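Local coordinates for protein chitinase (Thermococcus chitonophagus, PDB 5XSW) that probably cleaves chitin internally as an endochitinase and binds polysaccharide, this chain being the C-terminal part of a longer protein, at residues H446-Y449 against R450-F453; N396-W399 against D400-E403. One frame throughout, in Å; residues are numbered along the deposited sequence.

Contact 1: residues H446-Y449 against R450-F453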
loop_
_atom_site.group_PDB
_atom_site.type_symbol
_atom_site.label_atom_id
_atom_site.label_comp_id
_atom_site.label_asym_id
_atom_site.label_seq_id
_atom_site.Cartn_x
_atom_site.Cartn_y
_atom_site.Cartn_z
ATOM N N HIS A 446 -2.723 -14.045 -39.901
ATOM C CA HIS A 446 -2.981 -13.342 -38.628
ATOM C C HIS A 446 -4.421 -13.588 -38.234
ATOM O O HIS A 446 -5.191 -14.118 -39.031
ATOM C CB HIS A 446 -2.726 -11.830 -38.769
ATOM C CG HIS A 446 -3.581 -11.192 -39.817
ATOM N ND1 HIS A 446 -3.150 -10.999 -41.112
ATOM C CD2 HIS A 446 -4.844 -10.704 -39.767
ATOM C CE1 HIS A 446 -4.115 -10.437 -41.823
ATOM N NE2 HIS A 446 -5.155 -10.247 -41.030
ATOM N N ILE A 447 -4.781 -13.247 -36.981
ATOM C CA ILE A 447 -6.177 -13.139 -36.602
ATOM C C ILE A 447 -6.469 -11.646 -36.292
ATOM O O ILE A 447 -5.585 -10.795 -36.350
ATOM C CB ILE A 447 -6.527 -14.015 -35.352
ATOM C CG1 ILE A 447 -5.719 -13.564 -34.134
ATOM C CG2 ILE A 447 -6.276 -15.499 -35.619
ATOM C CD1 ILE A 447 -6.102 -14.288 -32.868
ATOM N N SER A 448 -7.719 -11.344 -35.997
ATOM C CA SER A 448 -8.154 -9.991 -35.756
ATOM C C SER A 448 -8.283 -9.740 -34.239
ATOM O O SER A 448 -8.897 -10.549 -33.530
ATOM C CB SER A 448 -9.494 -9.727 -36.388
ATOM O OG SER A 448 -10.062 -8.523 -35.870
ATOM N N TYR A 449 -7.735 -8.616 -33.761
ATOM C CA TYR A 449 -7.931 -8.256 -32.344
ATOM C C TYR A 449 -9.437 -8.074 -32.081
ATOM O O TYR A 449 -10.030 -8.719 -31.225
ATOM C CB TYR A 449 -7.162 -6.984 -32.006
ATOM C CG TYR A 449 -7.519 -6.509 -30.608
ATOM C CD1 TYR A 449 -6.887 -7.034 -29.508
ATOM C CD2 TYR A 449 -8.480 -5.539 -30.423
ATOM C CE1 TYR A 449 -7.191 -6.568 -28.171
ATOM C CE2 TYR A 449 -8.816 -5.061 -29.104
ATOM C CZ TYR A 449 -8.153 -5.583 -28.023
ATOM O OH TYR A 449 -8.477 -5.104 -26.777
ATOM N N ARG A 450 -10.061 -7.229 -32.878
ATOM C CA ARG A 450 -11.475 -6.926 -32.678
ATOM C C ARG A 450 -12.379 -8.195 -32.726
ATOM O O ARG A 450 -13.214 -8.422 -31.834
ATOM C CB ARG A 450 -11.942 -5.914 -33.743
ATOM C CG ARG A 450 -13.427 -5.587 -33.549
ATOM C CD ARG A 450 -13.938 -4.595 -34.553
ATOM N NE ARG A 450 -15.389 -4.685 -34.650
ATOM C CZ ARG A 450 -16.139 -3.857 -35.390
ATOM N NH1 ARG A 450 -15.587 -2.838 -36.060
ATOM N NH2 ARG A 450 -17.447 -4.036 -35.436
ATOM N N TYR A 451 -12.178 -9.037 -33.748
ATOM C CA TYR A 451 -13.120 -10.149 -34.004
ATOM C C TYR A 451 -12.741 -11.445 -33.314
ATOM O O TYR A 451 -13.614 -12.228 -32.922
ATOM C CB TYR A 451 -13.256 -10.358 -35.532
ATOM C CG TYR A 451 -13.925 -9.183 -36.212
ATOM C CD1 TYR A 451 -15.291 -8.995 -36.135
ATOM C CD2 TYR A 451 -13.161 -8.210 -36.830
ATOM C CE1 TYR A 451 -15.892 -7.891 -36.730
ATOM C CE2 TYR A 451 -13.750 -7.107 -37.423
ATOM C CZ TYR A 451 -15.104 -6.953 -37.365
ATOM O OH TYR A 451 -15.659 -5.841 -37.971
ATOM N N ASP A 452 -11.439 -11.699 -33.157
ATOM C CA ASP A 452 -10.991 -12.999 -32.688
ATOM C C ASP A 452 -10.417 -13.064 -31.275
ATOM O O ASP A 452 -10.327 -14.147 -30.693
ATOM C CB ASP A 452 -9.903 -13.532 -33.626
ATOM C CG ASP A 452 -10.404 -13.717 -35.040
ATOM O OD1 ASP A 452 -11.497 -14.320 -35.204
ATOM O OD2 ASP A 452 -9.718 -13.249 -35.962
ATOM N N PHE A 453 -9.878 -11.963 -30.756
ATOM C CA PHE A 453 -9.049 -12.171 -29.563
ATOM C C PHE A 453 -9.842 -12.614 -28.305
ATOM O O PHE A 453 -9.319 -13.367 -27.476
ATOM C CB PHE A 453 -8.176 -10.895 -29.251
ATOM C CG PHE A 453 -7.095 -11.177 -28.221
ATOM C CD1 PHE A 453 -6.098 -12.081 -28.491
ATOM C CD2 PHE A 453 -7.102 -10.537 -26.971
ATOM C CE1 PHE A 453 -5.103 -12.399 -27.530
ATOM C CE2 PHE A 453 -6.131 -10.813 -26.010
ATOM C CZ PHE A 453 -5.125 -11.744 -26.276
#
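Ser448 caps the N-terminal end of helix 449-461, gripped by residues three and four positions further on. Its OG accepts a nearly straight capping bond from Tyr451 N at 3.0 Å. The hydroxyl is swung to the side opposite the backbone N (chi1 165°), which sets it beside the carbonyl carbon and within range of that amide. There it also lies at the edge of the Tyr451 ring, near the ring plane, 3.3 Å from Tyr451 CD2. Asp394 is a further hydrogen-bond partner of this OG.

The tight part lies between Ser448 and Asp452. Ser448 N points at the anti lone pair of Asp452 OD2, 2.8 Å away and almost in line (172°). In return Asp452 N donates to Ser448 O at 2.8 Å. The two residues thus hold each other twice, once through the carboxylate and once through the main chain. Ile447 presses CB to 3.3 Å from Asp452 OD2. Trp442 NE1 also bonds to OD2 and Tyr139 OH to OD1. These bonds probably offset the cost of burying the charge. The extended Arg450 lies over one face of the Tyr451 ring, with Tyr451 OH above the centre of its guanidinium. Arg450 NH2 bonds to Gln161 OE1 and Pro142 O.

The touching residues are all buried, but side chains pack more slackly toward Phe453. Tyr449 CD1 is 4.1 Å from Phe453 CB, and the two side chains meet at a slant. Phe453 N donates to Tyr449 O at 3.3 Å, a longer bond than that of Asp452 N.

Strand 447-448 pairs antiparallel with strand 396-397. Ile447 rests on helix 421-439 at Tyr435 and Leu438. Phe453 packs on Met190 and Ala193 of helix 186-199 and meets Phe405 of helix 399-412 edge to face.

Contact 2: residues N396-W399 against D400-E403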
loop_
_atom_site.group_PDB
_atom_site.type_symbol
_atom_site.label_atom_id
_atom_site.label_comp_id
_atom_site.label_asym_id
_atom_site.label_seq_id
_atom_site.Cartn_x
_atom_site.Cartn_y
_atom_site.Cartn_z
ATOM N N ASN A 396 -3.980 -6.533 -36.583
ATOM C CA ASN A 396 -3.538 -7.903 -36.891
ATOM C C ASN A 396 -2.700 -8.472 -35.782
ATOM O O ASN A 396 -1.706 -7.868 -35.355
ATOM C CB ASN A 396 -2.705 -7.900 -38.187
ATOM C CG ASN A 396 -3.468 -7.357 -39.362
ATOM O OD1 ASN A 396 -4.685 -7.300 -39.360
ATOM N ND2 ASN A 396 -2.745 -6.952 -40.384
ATOM N N LEU A 397 -3.051 -9.648 -35.304
ATOM C CA LEU A 397 -2.210 -10.342 -34.342
ATOM C C LEU A 397 -1.652 -11.588 -35.016
ATOM O O LEU A 397 -2.432 -12.380 -35.549
ATOM C CB LEU A 397 -3.012 -10.757 -33.099
ATOM C CG LEU A 397 -3.907 -9.692 -32.457
ATOM C CD1 LEU A 397 -4.719 -10.268 -31.287
ATOM C CD2 LEU A 397 -2.961 -8.561 -31.967
ATOM N N THR A 398 -0.342 -11.795 -34.911
ATOM C CA THR A 398 0.343 -12.925 -35.513
ATOM C C THR A 398 0.538 -13.938 -34.430
ATOM O O THR A 398 0.349 -13.629 -33.225
ATOM C CB THR A 398 1.728 -12.519 -36.068
ATOM O OG1 THR A 398 2.563 -12.147 -34.966
ATOM C CG2 THR A 398 1.616 -11.351 -37.029
ATOM N N TRP A 399 0.981 -15.132 -34.807
ATOM C CA TRP A 399 1.207 -16.150 -33.790
ATOM C C TRP A 399 2.265 -15.678 -32.773
ATOM O O TRP A 399 2.121 -15.900 -31.571
ATOM C CB TRP A 399 1.648 -17.536 -34.372
ATOM C CG TRP A 399 1.994 -18.449 -33.212
ATOM C CD1 TRP A 399 3.224 -18.998 -32.900
ATOM C CD2 TRP A 399 1.106 -18.833 -32.149
ATOM N NE1 TRP A 399 3.134 -19.715 -31.717
ATOM C CE2 TRP A 399 1.840 -19.632 -31.254
ATOM C CE3 TRP A 399 -0.251 -18.595 -31.890
ATOM C CZ2 TRP A 399 1.279 -20.166 -30.131
ATOM C CZ3 TRP A 399 -0.799 -19.113 -30.769
ATOM C CH2 TRP A 399 -0.050 -19.899 -29.898
ATOM N N ASP A 400 3.354 -15.082 -33.255
ATOM C CA ASP A 400 4.386 -14.543 -32.369
ATOM C C ASP A 400 3.785 -13.538 -31.326
ATOM O O ASP A 400 4.183 -13.556 -30.180
ATOM C CB ASP A 400 5.473 -13.834 -33.179
ATOM C CG ASP A 400 6.465 -14.836 -33.841
ATOM O OD1 ASP A 400 6.447 -16.033 -33.507
ATOM O OD2 ASP A 400 7.293 -14.405 -34.636
ATOM N N ASP A 401 2.870 -12.690 -31.769
ATOM C CA ASP A 401 2.153 -11.762 -30.850
ATOM C C ASP A 401 1.429 -12.493 -29.719
ATOM O O ASP A 401 1.510 -12.092 -28.540
ATOM C CB ASP A 401 1.114 -10.941 -31.615
ATOM C CG ASP A 401 1.723 -9.981 -32.607
ATOM O OD1 ASP A 401 2.913 -9.605 -32.454
ATOM O OD2 ASP A 401 1.004 -9.589 -33.531
ATOM N N ILE A 402 0.699 -13.559 -30.082
ATOM C CA ILE A 402 -0.104 -14.332 -29.134
ATOM C C ILE A 402 0.795 -15.082 -28.177
ATOM O O ILE A 402 0.588 -15.103 -26.958
ATOM C CB ILE A 402 -1.041 -15.356 -29.869
ATOM C CG1 ILE A 402 -1.966 -14.639 -30.852
ATOM C CG2 ILE A 402 -1.851 -16.178 -28.879
ATOM C CD1 ILE A 402 -2.928 -13.696 -30.268
ATOM N N GLU A 403 1.836 -15.687 -28.737
ATOM C CA GLU A 403 2.780 -16.414 -27.928
ATOM C C GLU A 403 3.452 -15.511 -26.896
ATOM O O GLU A 403 3.675 -15.891 -25.738
ATOM C CB GLU A 403 3.847 -17.057 -28.856
ATOM C CG GLU A 403 5.015 -17.610 -28.068
ATOM C CD GLU A 403 4.677 -18.871 -27.271
ATOM O OE1 GLU A 403 3.783 -19.627 -27.714
ATOM O OE2 GLU A 403 5.308 -19.114 -26.200
#
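Trp399 lays its indole along the first turn of helix 399-412, touching Ile402 and Glu403. The benzo part of the ring meets Ile402 obliquely, with Trp399 CZ3 3.6 Å from Ile402 CG2, and the two side chains cross at about a right angle. Glu403 CB sits over one face of the indole, displaced toward its rim. This is a CH-pi contact, 4.3 Å from CB to the centroid of the five-membered ring. Bent at chi2 (71°), the Glu403 chain brings OE1 to 3.5 Å from Trp399 CZ2. With an alanine here, Ile402 CG2 and Glu403 CB would probably lose the ring they pack on, and Lys432 its aromatic partner. Ile402 also reaches the other way, placing CD1 4.0 Å from Leu397 CD1.

The helix start is closed by a capping box formed by Thr398 and Asp401. Thr398 OG1 accepts from Asp401 N at 3.3 Å, a long but fairly straight bond. The reciprocal bond runs from Thr398 N to Asp401 OD2 at 2.9 Å. This donor comes from above the carboxylate plane, 44° out of it. Behind the box the main chain takes over: Ile402 N bonds to Thr398 O, and Glu403 N to Trp399 O at 2.9 Å.

Further out, Lys186 and Tyr187 of helix 186-199 probably help to position the Asp401 carboxylate. Lys186 NZ, outside the two segments, makes a salt bridge with Asp401 OD2 and also bonds to Asn396 O. Asp401 OD1 bonds to Tyr187 OH and to a glycerol, probably from the crystallisation liquor. On the indole side, helix 421-439 supplies Lys432 in a cation-pi contact, while Met428 and Val431 pack on Trp399. Phe453 and Ile447 lie against Ile402.

Contacts 1 and 2 are both places where a short strand runs into a capped helix, and contact 2 comes first along the chain. Their centres lie about 10 Å apart. The two strands are joined by Ile447 N, which probably donates a hydrogen bond to Leu397 O at 2.9 Å. His446 CB packs on the same carbonyl oxygen. Helix 449-461 also packs on strand 396-397, with Phe453 CD1 3.6 Å from Leu397 CD1. Helices 186-199 and 421-439 touch both contacts. The residues that line the glycan pocket, such as Glu213, Trp215 and Phe371, include none from either contact, so both are structural packing outside that lining.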